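Long-range contact in lactate dehydrogenase, adjacent gene encodes predicted malate dehydrogenase (Cryptosporidium parvum, PDB 4ND5), which probably catalyses the reversible, NAD(+)-dependent oxidation of (S)-lactate to pyruvate: residues Met181-Ser186 and Glu211-Thr216. Numbering follows the deposited sequence.
Sequences MVPATS and EIVCHT. Unlike the reference sequence in segment 181-186: A184 (reference Val).
The carbonyl oxygen of I212 is gripped twice by T216, whose methyl and CB face M181 and P183 of the strand. T216 N gives the usual helical bond, and T216 OG1 adds one of 2.6 Å to I212 O from the opposite face of the carbonyl plane. A chi1 of -46° lays the hydroxyl back against its own helix and leaves CG2 turned to the strand, so a buried threonine can present an apolar surface. There T216 CG2 lies 4.0 Å from M181 SD, the two side chains crossing at about a right angle; the flexible methionine's extended chi1 and chi2 carry SD to 3.7 Å from T216 O, and the bend at chi3 (-57°) swings CE to 3.9 Å from T216 O. P183, compact and rigid, sets CG of its ring between two helix residues one turn apart, 4.0 Å from V213 CG1 and 4.1 Å from T216 CB. Beta-branched V213 offers two methyls, CG1 to that ring and CG2 to T185 CG2 at 3.5 Å; T185 can spare its methyl while OG1 is hydrogen-bonded to E295 OE2. The axes of strand 181-184 and helix 211-216 approach to 8.7 Å, their directions 145° apart. This is helix-on-sheet packing in the alpha/beta C-terminal domain of the lactate/malate dehydrogenase fold, with T216 near pyruvate-binding R153 and M181 near H177, the predicted proton acceptor.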
loop_
_atom_site.group_PDB
_atom_site.type_symbol
_atom_site.label_atom_id
_atom_site.label_comp_id
_atom_site.label_asym_id
_atom_site.label_seq_id
_atom_site.Cartn_x
_atom_site.Cartn_y
_atom_site.Cartn_z
ATOM N N MET A 181 -16.407 19.316 -23.010
ATOM C CA MET A 181 -16.481 18.117 -22.177
ATOM C C MET A 181 -17.859 17.465 -22.249
ATOM O O MET A 181 -18.873 18.160 -22.207
ATOM C CB MET A 181 -16.195 18.522 -20.733
ATOM C CG MET A 181 -16.077 17.386 -19.743
ATOM S SD MET A 181 -16.075 18.026 -18.059
ATOM C CE MET A 181 -14.677 19.145 -18.114
ATOM N N VAL A 182 -17.889 16.134 -22.334
ATOM C CA VAL A 182 -19.151 15.384 -22.398
ATOM C C VAL A 182 -19.227 14.296 -21.320
ATOM O O VAL A 182 -18.728 13.187 -21.513
ATOM C CB VAL A 182 -19.355 14.733 -23.785
ATOM C CG1 VAL A 182 -20.686 13.988 -23.842
ATOM C CG2 VAL A 182 -19.282 15.790 -24.879
ATOM N N PRO A 183 -19.850 14.612 -20.172
ATOM C CA PRO A 183 -20.148 13.565 -19.198
ATOM C C PRO A 183 -21.250 12.629 -19.698
ATOM O O PRO A 183 -22.432 12.966 -19.639
ATOM C CB PRO A 183 -20.599 14.351 -17.959
ATOM C CG PRO A 183 -20.020 15.711 -18.138
ATOM C CD PRO A 183 -20.079 15.954 -19.614
ATOM N N ALA A 184 -20.851 11.461 -20.193
ATOM C CA ALA A 184 -21.793 10.489 -20.747
ATOM C C ALA A 184 -22.692 9.880 -19.669
ATOM O O ALA A 184 -22.340 8.876 -19.042
ATOM C CB ALA A 184 -21.040 9.393 -21.488
ATOM N N THR A 185 -23.864 10.478 -19.473
ATOM C CA THR A 185 -24.821 10.005 -18.464
ATOM C C THR A 185 -25.264 8.553 -18.683
ATOM O O THR A 185 -25.673 7.877 -17.739
ATOM C CB THR A 185 -26.070 10.908 -18.399
ATOM O OG1 THR A 185 -26.646 11.030 -19.704
ATOM C CG2 THR A 185 -25.704 12.291 -17.876
ATOM N N SER A 186 -25.170 8.076 -19.922
ATOM C CA SER A 186 -25.474 6.677 -20.246
ATOM C C SER A 186 -24.396 5.691 -19.773
ATOM O O SER A 186 -24.629 4.484 -19.754
ATOM C CB SER A 186 -25.677 6.531 -21.756
ATOM O OG SER A 186 -24.628 7.168 -22.469
ATOM N N GLU A 211 -27.522 18.894 -12.901
ATOM C CA GLU A 211 -26.667 19.677 -12.013
ATOM C C GLU A 211 -25.294 19.019 -11.876
ATOM O O GLU A 211 -24.270 19.690 -11.983
ATOM C CB GLU A 211 -27.323 19.844 -10.639
ATOM C CG GLU A 211 -26.590 20.803 -9.701
ATOM C CD GLU A 211 -25.464 20.153 -8.903
ATOM O OE1 GLU A 211 -25.440 18.906 -8.777
ATOM O OE2 GLU A 211 -24.602 20.895 -8.389
ATOM N N ILE A 212 -25.285 17.708 -11.640
ATOM C CA ILE A 212 -24.043 16.937 -11.548
ATOM C C ILE A 212 -23.229 17.031 -12.846
ATOM O O ILE A 212 -22.010 17.209 -12.803
ATOM C CB ILE A 212 -24.327 15.458 -11.192
ATOM C CG1 ILE A 212 -24.790 15.350 -9.733
ATOM C CG2 ILE A 212 -23.092 14.593 -11.413
ATOM C CD1 ILE A 212 -25.477 14.046 -9.391
ATOM N N VAL A 213 -23.905 16.914 -13.989
ATOM C CA VAL A 213 -23.261 17.070 -15.300
ATOM C C VAL A 213 -22.671 18.477 -15.433
ATOM O O VAL A 213 -21.537 18.642 -15.882
ATOM C CB VAL A 213 -24.255 16.806 -16.461
ATOM C CG1 VAL A 213 -23.665 17.212 -17.806
ATOM C CG2 VAL A 213 -24.663 15.340 -16.500
ATOM N N CYS A 214 -23.449 19.478 -15.032
ATOM C CA CYS A 214 -23.014 20.873 -15.065
ATOM C C CYS A 214 -21.841 21.112 -14.115
ATOM O O CYS A 214 -20.843 21.733 -14.484
ATOM C CB CYS A 214 -24.184 21.788 -14.694
ATOM S SG CYS A 214 -23.824 23.556 -14.754
ATOM N N HIS A 215 -21.973 20.604 -12.892
ATOM C CA HIS A 215 -20.928 20.703 -11.870
ATOM C C HIS A 215 -19.589 20.153 -12.390
ATOM O O HIS A 215 -18.542 20.779 -12.207
ATOM C CB HIS A 215 -21.383 19.950 -10.613
ATOM C CG HIS A 215 -20.567 20.233 -9.392
ATOM N ND1 HIS A 215 -20.728 19.526 -8.219
ATOM C CD2 HIS A 215 -19.586 21.136 -9.154
ATOM C CE1 HIS A 215 -19.890 19.989 -7.310
ATOM N NE2 HIS A 215 -19.182 20.963 -7.854
ATOM N N THR A 216 -19.641 18.998 -13.054
ATOM C CA THR A 216 -18.460 18.384 -13.671
ATOM C C THR A 216 -17.744 19.321 -14.646
ATOM O O THR A 216 -16.513 19.358 -14.679
ATOM C CB THR A 216 -18.834 17.104 -14.440
ATOM O OG1 THR A 216 -19.699 16.289 -13.640
ATOM C CG2 THR A 216 -17.587 16.311 -14.816
#